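Local coordinates for protein glutaminase 1 (Escherichia coli, PDB 1U60) that catalyses the hydrolysis of L-glutamine to L-glutamate and ammonium and belongs to the glutaminase family, in the beta-lactamase clan, at residues Q9-A14 against S298-L303; C71-L75 against R138-Q143; Q144-G148 against T207-T211; V270-M274 against L303-V307. All coordinates share one frame; numbering follows the deposited sequence.

Overall arrangement
The fold pairs a five-stranded antiparallel sheet with helices. Contact 1 packs helix 4-18 on helix 290-303; contact 4 crosses it along the chain, shares Leu303, and sets the tail behind helix 290-303 against the turn between strands 265-270 and 274-279, centre to centre about 12 Å away. These two lie on the same side of the chain's centre, with contact 2 opposite contact 1, about 30 Å off between centres. Contacts 2 and 3, in the helical part, are about 10 Å apart between centres; both use helix 132-147 and meet through Cys71. They come in series along the chain, within the span that contact 1 closes, so the two chain ends are joined beside the sheet.

Contact 1 (Q9-A14 against S298-L303); sequences QAVDQA and SVAKQL
The amide of Gln302 lies across the helical turn Ala10-Ala14, its OE1 over the CA of Ala10 and its NE2 aimed at that residue's carbonyl. NE2 donates to Ala10 O at 3.1 Å, a somewhat bent bond with 142° at the hydrogen, and it approaches slightly tilted from the carbonyl plane. Ala10 O already takes the helical N-H of Ala14, so this oxygen is gripped by two donors. The same NE2 is held from its own helix by Ser298 OG, at 2.9 Å. That hydroxyl is within range because it stands anti to the backbone N (chi1 177°), and it also rests on the CB of Ala14. The extended Gln302 chain is thereby fixed at its tip by both helices.

Beside this polar contact the packing is apolar. Val299 sends CG2 into the groove between Ala10 and Ala14, with 3.8 Å from Val299 CG2 to Ala14 CB, and grazes Val11 CG1 as well. One turn on, Leu303 brings CD2 to 3.9 Å from Ala10 CB. Two alanines on the facing side of segment 9-14 let the short segment axes approach to 8.9 Å, while the helices run obliquely, nearer antiparallel than parallel, at 133°.

Val299 and Leu303 also reach Ile45 of strand 42-47, and Val11 joins them there, so the pair lies on the central sheet. The arrangement is that of N- and C-terminal helices packed together on one face of an antiparallel sheet, as in the beta-lactamase-like fold to whose clan the glutaminases belong.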
# COMPACT_ATOMS: atom_id res chain seq x y z
N GLN A 9 20.03 4.69 21.34
CA GLN A 9 18.95 4.72 22.34
C GLN A 9 17.67 4.12 21.83
O GLN A 9 16.97 3.45 22.56
CB GLN A 9 18.63 6.15 22.81
CG GLN A 9 19.62 6.75 23.77
CD GLN A 9 19.25 8.18 24.15
OE1 GLN A 9 18.04 8.53 24.16
NE2 GLN A 9 20.26 9.00 24.48
N ALA A 10 17.35 4.38 20.57
CA ALA A 10 16.15 3.84 19.97
C ALA A 10 16.17 2.34 19.89
O ALA A 10 15.20 1.73 20.28
CB ALA A 10 15.89 4.47 18.61
N VAL A 11 17.27 1.71 19.42
CA VAL A 11 17.30 0.26 19.38
C VAL A 11 17.36 -0.35 20.80
O VAL A 11 16.77 -1.39 21.02
CB VAL A 11 18.47 -0.38 18.52
CG1 VAL A 11 18.36 0.09 17.06
CG2 VAL A 11 19.81 -0.09 19.06
N ASP A 12 18.11 0.28 21.70
CA ASP A 12 18.12 -0.14 23.12
C ASP A 12 16.75 -0.13 23.78
O ASP A 12 16.34 -1.12 24.40
CB ASP A 12 19.10 0.74 23.93
CG ASP A 12 20.57 0.40 23.63
OD1 ASP A 12 20.84 -0.59 22.94
OD2 ASP A 12 21.52 1.06 24.09
N GLN A 13 16.01 0.95 23.62
CA GLN A 13 14.67 1.05 24.20
C GLN A 13 13.67 0.11 23.55
O GLN A 13 12.83 -0.48 24.23
CB GLN A 13 14.19 2.50 24.15
CG GLN A 13 15.13 3.41 24.96
CD GLN A 13 14.69 4.86 25.11
OE1 GLN A 13 13.70 5.29 24.49
NE2 GLN A 13 15.42 5.62 25.94
N ALA A 14 13.76 -0.08 22.23
CA ALA A 14 12.88 -1.05 21.60
C ALA A 14 13.11 -2.47 22.12
O ALA A 14 12.17 -3.23 22.28
CB ALA A 14 13.05 -1.03 20.05
N SER A 298 8.65 0.23 17.07
CA SER A 298 9.13 1.09 18.14
C SER A 298 10.25 2.03 17.69
O SER A 298 10.22 3.22 17.92
CB SER A 298 9.60 0.24 19.33
OG SER A 298 10.13 1.12 20.33
N VAL A 299 11.26 1.50 16.98
CA VAL A 299 12.33 2.32 16.50
C VAL A 299 11.77 3.42 15.59
O VAL A 299 12.12 4.61 15.72
CB VAL A 299 13.39 1.46 15.77
CG1 VAL A 299 14.49 2.35 15.08
CG2 VAL A 299 14.07 0.48 16.73
N ALA A 300 10.89 3.01 14.66
CA ALA A 300 10.38 3.93 13.68
C ALA A 300 9.56 5.02 14.40
O ALA A 300 9.64 6.21 14.05
CB ALA A 300 9.52 3.21 12.64
N LYS A 301 8.81 4.63 15.42
CA LYS A 301 7.95 5.59 16.14
C LYS A 301 8.81 6.56 16.96
O LYS A 301 8.56 7.76 17.01
CB LYS A 301 7.02 4.86 17.08
CG LYS A 301 6.06 5.78 17.82
CD LYS A 301 4.85 5.02 18.36
CE LYS A 301 3.86 5.97 19.04
NZ LYS A 301 3.69 5.62 20.47
N GLN A 302 9.83 6.03 17.61
CA GLN A 302 10.73 6.84 18.43
C GLN A 302 11.48 7.85 17.57
O GLN A 302 11.73 8.97 18.02
CB GLN A 302 11.75 5.99 19.17
CG GLN A 302 11.25 5.16 20.35
CD GLN A 302 12.38 4.31 20.93
OE1 GLN A 302 13.29 4.86 21.58
NE2 GLN A 302 12.38 3.00 20.61
N LEU A 303 11.85 7.49 16.33
CA LEU A 303 12.65 8.36 15.48
C LEU A 303 11.79 9.21 14.55
O LEU A 303 12.33 10.06 13.82
CB LEU A 303 13.69 7.53 14.69
CG LEU A 303 14.73 6.78 15.50
CD1 LEU A 303 15.68 5.99 14.59
CD2 LEU A 303 15.49 7.72 16.44

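Contact 2 (C71-L75 against R138-Q143)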
# COMPACT_ATOMS: atom_id res chain seq x y z
N CYS A 71 14.76 -9.84 -2.53
CA CYS A 71 16.03 -9.87 -3.26
C CYS A 71 15.85 -10.36 -4.70
O CYS A 71 16.46 -9.85 -5.62
CB CYS A 71 17.04 -10.77 -2.57
SG CYS A 71 17.32 -10.41 -0.80
N THR A 72 15.01 -11.37 -4.91
CA THR A 72 14.84 -11.87 -6.26
C THR A 72 14.05 -10.88 -7.09
O THR A 72 14.28 -10.74 -8.34
CB THR A 72 14.19 -13.27 -6.16
OG1 THR A 72 15.20 -14.19 -5.67
CG2 THR A 72 13.71 -13.77 -7.54
N LEU A 73 13.09 -10.19 -6.45
CA LEU A 73 12.39 -9.12 -7.13
C LEU A 73 13.40 -8.08 -7.61
O LEU A 73 13.30 -7.54 -8.72
CB LEU A 73 11.36 -8.48 -6.19
CG LEU A 73 10.69 -7.21 -6.67
CD1 LEU A 73 10.05 -7.50 -8.07
CD2 LEU A 73 9.67 -6.66 -5.69
N ALA A 74 14.32 -7.71 -6.72
CA ALA A 74 15.31 -6.68 -7.08
C ALA A 74 16.10 -7.13 -8.32
O ALA A 74 16.29 -6.38 -9.28
CB ALA A 74 16.19 -6.41 -5.94
N LEU A 75 16.50 -8.41 -8.34
CA LEU A 75 17.22 -8.94 -9.50
C LEU A 75 16.37 -8.95 -10.77
O LEU A 75 16.84 -8.62 -11.86
CB LEU A 75 17.78 -10.34 -9.17
CG LEU A 75 18.65 -10.93 -10.25
CD1 LEU A 75 19.79 -10.00 -10.66
CD2 LEU A 75 19.15 -12.25 -9.75
N ARG A 138 23.02 -16.63 -9.36
CA ARG A 138 22.79 -15.20 -9.54
C ARG A 138 21.92 -14.66 -8.39
O ARG A 138 22.16 -13.59 -7.90
CB ARG A 138 22.17 -14.91 -10.88
CG ARG A 138 23.09 -15.22 -12.10
CD ARG A 138 22.51 -14.73 -13.44
NE ARG A 138 22.48 -13.27 -13.49
CZ ARG A 138 21.39 -12.50 -13.60
NH1 ARG A 138 20.18 -13.01 -13.77
NH2 ARG A 138 21.54 -11.18 -13.61
N ILE A 139 20.98 -15.47 -7.92
CA ILE A 139 20.12 -15.08 -6.76
C ILE A 139 20.90 -15.06 -5.47
O ILE A 139 20.81 -14.11 -4.71
CB ILE A 139 18.91 -16.01 -6.68
CG1 ILE A 139 17.91 -15.66 -7.80
CG2 ILE A 139 18.21 -15.92 -5.30
CD1 ILE A 139 16.84 -16.71 -8.06
N LEU A 140 21.73 -16.09 -5.22
CA LEU A 140 22.60 -16.12 -4.04
C LEU A 140 23.51 -14.88 -4.04
O LEU A 140 23.68 -14.25 -3.02
CB LEU A 140 23.42 -17.41 -3.99
CG LEU A 140 24.42 -17.50 -2.85
CD1 LEU A 140 23.70 -17.40 -1.51
CD2 LEU A 140 25.22 -18.81 -2.95
N HIS A 141 24.04 -14.52 -5.21
CA HIS A 141 24.95 -13.38 -5.32
C HIS A 141 24.25 -12.07 -4.97
O HIS A 141 24.79 -11.27 -4.24
CB HIS A 141 25.54 -13.34 -6.73
CG HIS A 141 26.58 -12.30 -6.91
ND1 HIS A 141 27.83 -12.41 -6.35
CD2 HIS A 141 26.54 -11.11 -7.56
CE1 HIS A 141 28.54 -11.34 -6.69
NE2 HIS A 141 27.78 -10.54 -7.40
N ILE A 142 23.04 -11.86 -5.48
CA ILE A 142 22.35 -10.63 -5.12
C ILE A 142 22.00 -10.54 -3.65
O ILE A 142 22.10 -9.45 -3.04
CB ILE A 142 21.16 -10.30 -6.03
CG1 ILE A 142 20.96 -8.79 -6.00
CG2 ILE A 142 19.89 -11.06 -5.65
CD1 ILE A 142 19.86 -8.32 -6.93
N GLN A 143 21.62 -11.67 -3.03
CA GLN A 143 21.41 -11.68 -1.56
C GLN A 143 22.69 -11.24 -0.83
O GLN A 143 22.65 -10.42 0.05
CB GLN A 143 20.97 -13.06 -1.04
CG GLN A 143 19.67 -13.60 -1.48
CD GLN A 143 19.28 -14.87 -0.74
OE1 GLN A 143 19.96 -15.29 0.21
NE2 GLN A 143 18.22 -15.51 -1.21
O HOH W 1 16.28 -14.06 -3.07
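This is a buried helix-helix packing contact within the helical part of the fold, where helix 68-80 passes helix 132-147 at a steep angle of 107° and the short segment axes come within 9.3 Å. Aliphatic branches do nearly all the work. Leu75 is the central side chain: its CB sits 3.7 Å from Ile142 CD1, and its two methyls go to different partners, CD2 lying against the Arg138 backbone carbonyl and Ile139 CG1, CD1 reaching Arg138 NH2. With CG anti to the backbone N (chi1 -174°), Leu75 is sent across the Arg138 side chain at about a right angle, so that CD2 covers one guanidinium face, 4.1 Å above its plane and toward the rim. The polar end of Arg138 is turned to Asp79, with which NH1 forms a salt bridge.

Ile142 uses both of its branches. CD1 lies 3.6 Å from Leu75 N, and CG2 is pressed on the carbonyl oxygen of Cys71. Farther along, Cys71 CB and SG both lie alongside Gln143 CG. On the other flank Thr72 OG1 is 3.5 Å from Ile139 CG2, the two side chains slanting past one another. A water links the segments here, 2.8 Å from Thr72 OG1 and accepting from Gln143 NE2 at 3.1 Å.

Gln143 is further held by Thr198, on strand 198-200, and by the carbonyl of Gln195, at the end of helix 185-195. Thr72 and Ile139 also touch Thr124 of helix 117-126, while Ala74 meets Ile234 of helix 231-241, which places the crossing among three further helices and a short strand.

Contact 3 (Q144-G148 against T207-T211); sequences QQLAG and TLGAT
Leu208 swings CG to the side away from its amide nitrogen (chi1 165°), and this setting brings Leu208 CD1 to 3.8 Å from Leu146 CB as the two side chains slant past each other. In Thr211 the hydroxyl stands opposite the carbonyl carbon (chi1 -63°), which turns OG1 to Leu146 O and leaves CG2 against Leu146 CD2, 3.7 Å away, at about a right angle.

The last turn of helix 132-147 thus abuts helix 202-213 closely, with 4.4 Å between the CA atoms of Ala147 and Leu208. Leu146 O also receives a CA-H...O contact from Leu208 CA at 3.4 Å. Gly148 leaves the helix with positive phi, a backbone conformation that favours glycine. Beside it, a water donates to Ala147 O at 2.7 Å and to Thr207 OG1, a hydroxyl that also bonds Ile203 O one turn earlier in its helix. Cys71 of helix 68-80 covers both leucines.

Thr211 OG1 lies 3.1 Å from Leu146 O and equally near Thr207 O, so its single proton has two candidate acceptors. The chemistry implies a helix end whose polar partners across this contact are a threonine hydroxyl that may serve either carbonyl, a CA-H and a bridging water.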
# COMPACT_ATOMS: atom_id res chain seq x y z
N GLN A 144 23.84 -11.77 -1.23
CA GLN A 144 25.10 -11.38 -0.63
C GLN A 144 25.45 -9.91 -0.89
O GLN A 144 25.93 -9.20 0.02
CB GLN A 144 26.23 -12.31 -1.10
CG GLN A 144 26.05 -13.78 -0.66
CD GLN A 144 27.00 -14.76 -1.36
OE1 GLN A 144 27.54 -14.46 -2.45
NE2 GLN A 144 27.14 -15.96 -0.78
N GLN A 145 25.16 -9.43 -2.09
CA GLN A 145 25.40 -8.04 -2.42
C GLN A 145 24.54 -7.08 -1.61
O GLN A 145 25.00 -6.04 -1.21
CB GLN A 145 25.15 -7.78 -3.89
CG GLN A 145 26.15 -8.37 -4.82
CD GLN A 145 25.78 -8.07 -6.29
OE1 GLN A 145 24.73 -8.53 -6.80
NE2 GLN A 145 26.64 -7.33 -6.98
N LEU A 146 23.29 -7.46 -1.41
CA LEU A 146 22.32 -6.59 -0.70
C LEU A 146 22.47 -6.63 0.82
O LEU A 146 22.32 -5.61 1.44
CB LEU A 146 20.92 -7.01 -1.05
CG LEU A 146 20.52 -6.75 -2.49
CD1 LEU A 146 19.25 -7.53 -2.75
CD2 LEU A 146 20.28 -5.30 -2.73
N ALA A 147 22.77 -7.80 1.40
CA ALA A 147 22.73 -8.02 2.85
C ALA A 147 24.06 -8.38 3.50
O ALA A 147 24.24 -8.19 4.71
CB ALA A 147 21.70 -9.10 3.18
N GLY A 148 24.98 -8.94 2.72
CA GLY A 148 26.29 -9.26 3.25
C GLY A 148 26.86 -10.55 2.70
O GLY A 148 26.14 -11.49 2.41
N THR A 207 20.91 -4.36 6.77
CA THR A 207 21.72 -3.94 5.65
C THR A 207 20.98 -4.01 4.32
O THR A 207 21.09 -3.12 3.50
CB THR A 207 22.99 -4.79 5.59
OG1 THR A 207 23.75 -4.62 6.81
CG2 THR A 207 23.88 -4.31 4.47
N LEU A 208 20.22 -5.10 4.10
CA LEU A 208 19.32 -5.19 2.94
C LEU A 208 18.44 -3.95 2.92
O LEU A 208 18.32 -3.29 1.88
CB LEU A 208 18.48 -6.44 3.02
CG LEU A 208 17.23 -6.56 2.09
CD1 LEU A 208 17.58 -6.41 0.61
CD2 LEU A 208 16.48 -7.84 2.30
N GLY A 209 17.86 -3.61 4.07
CA GLY A 209 17.06 -2.39 4.17
C GLY A 209 17.80 -1.11 3.83
O GLY A 209 17.25 -0.24 3.16
N ALA A 210 19.04 -1.00 4.31
CA ALA A 210 19.84 0.17 4.12
C ALA A 210 20.29 0.31 2.65
O ALA A 210 20.37 1.41 2.13
CB ALA A 210 21.02 0.16 5.02
N THR A 211 20.49 -0.80 1.98
CA THR A 211 20.82 -0.77 0.57
C THR A 211 19.65 -0.18 -0.20
O THR A 211 19.83 0.67 -1.09
CB THR A 211 21.20 -2.16 0.07
OG1 THR A 211 22.39 -2.62 0.77
CG2 THR A 211 21.49 -2.09 -1.42
O HOH W 2 25.82 -6.63 6.24

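Contact 4 (V270-M274 against L303-V307)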
# COMPACT_ATOMS: atom_id res chain seq x y z
N VAL A 270 13.33 3.07 5.60
CA VAL A 270 13.09 4.50 5.64
C VAL A 270 13.78 5.11 4.41
O VAL A 270 15.02 5.23 4.39
CB VAL A 270 13.59 5.17 6.96
CG1 VAL A 270 13.16 6.63 7.02
CG2 VAL A 270 13.03 4.44 8.18
N PRO A 271 13.04 5.40 3.35
CA PRO A 271 13.65 5.84 2.09
C PRO A 271 14.56 7.05 2.33
O PRO A 271 14.17 8.05 2.99
CB PRO A 271 12.43 6.20 1.20
CG PRO A 271 11.31 5.45 1.75
CD PRO A 271 11.57 5.39 3.25
N GLY A 272 15.78 6.95 1.83
CA GLY A 272 16.79 7.98 2.01
C GLY A 272 17.55 8.00 3.32
O GLY A 272 18.47 8.80 3.48
N VAL A 273 17.20 7.12 4.26
CA VAL A 273 17.68 7.30 5.63
C VAL A 273 18.31 6.05 6.24
O VAL A 273 19.46 6.08 6.65
CB VAL A 273 16.57 7.83 6.54
CG1 VAL A 273 17.09 8.05 8.00
CG2 VAL A 273 16.00 9.14 5.98
N MET A 274 17.57 4.95 6.31
CA MET A 274 18.05 3.77 7.02
C MET A 274 17.23 2.52 6.76
O MET A 274 16.09 2.58 6.29
CB MET A 274 18.05 4.03 8.55
CG MET A 274 16.66 4.23 9.14
SD MET A 274 16.64 4.33 10.92
CE MET A 274 17.74 5.73 11.17
N LEU A 303 11.85 7.49 16.33
CA LEU A 303 12.65 8.36 15.48
C LEU A 303 11.79 9.21 14.55
O LEU A 303 12.33 10.06 13.82
CB LEU A 303 13.69 7.53 14.69
CG LEU A 303 14.73 6.78 15.50
CD1 LEU A 303 15.68 5.99 14.59
CD2 LEU A 303 15.49 7.72 16.44
N GLY A 304 10.46 9.01 14.58
CA GLY A 304 9.50 9.82 13.83
C GLY A 304 9.44 9.52 12.32
O GLY A 304 9.17 10.43 11.53
N TYR A 305 9.74 8.28 11.90
CA TYR A 305 9.71 7.93 10.46
C TYR A 305 8.46 7.21 10.01
O TYR A 305 8.06 6.19 10.60
CB TYR A 305 10.91 7.04 10.09
CG TYR A 305 12.23 7.72 10.32
CD1 TYR A 305 12.51 8.96 9.70
CD2 TYR A 305 13.23 7.11 11.09
CE1 TYR A 305 13.74 9.58 9.88
CE2 TYR A 305 14.44 7.75 11.28
CZ TYR A 305 14.69 8.96 10.67
OH TYR A 305 15.91 9.60 10.84
N ASN A 306 7.83 7.75 8.97
CA ASN A 306 6.56 7.27 8.41
C ASN A 306 6.40 8.00 7.09
O ASN A 306 6.43 9.24 7.06
CB ASN A 306 5.40 7.64 9.34
CG ASN A 306 4.05 7.10 8.85
OD1 ASN A 306 3.75 7.19 7.68
ND2 ASN A 306 3.20 6.64 9.79
N VAL A 307 6.31 7.27 5.98
CA VAL A 307 6.27 7.93 4.67
C VAL A 307 4.96 8.72 4.42
O VAL A 307 4.89 9.50 3.46
CB VAL A 307 6.50 6.95 3.50
CG1 VAL A 307 7.78 6.12 3.67
CG2 VAL A 307 5.31 6.06 3.23
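Val270 lays CG1 over one face of the Tyr305 ring, a CH-pi contact with the methyl 3.9 Å from the ring centroid and 26° off the normal. The valine belongs to a classic beta bulge in the turn between strands 265-270 and 274-279: Val273 and Met274 both face Val270, whose carbonyl oxygen takes both their N-H groups. On the opposite face of the ring lies the carbonyl oxygen of Leu303, over its centre. Gly304, with positive phi, ends helix 290-303 in a Schellman motif just before the tyrosine.

The valine and the tyrosine meet at about a right angle, whereas Val273, pointing the opposite way to the tyrosine, approaches the ring obliquely, with CG1 3.4 Å from Tyr305 OH. Met274 crosses Tyr305 at about a right angle too, in an oblique Met-aromatic contact with SD 5.1 Å from the ring centroid. Its bent tail (chi3 59°) places CE between two partners, 3.9 Å from Tyr305 CE2 and 4.0 Å from Leu303 CD1. The ring is thus bordered by all three side chains of the bulge.

Farther along, Pro271 and Val307 stand crosswise, and both take part in the interface with the second subunit: Pro271 packs on Val307 of the second subunit, and the two Val307 residues meet each other. Within one chain the proline's CD lies 3.9 Å from CG1 of Val307.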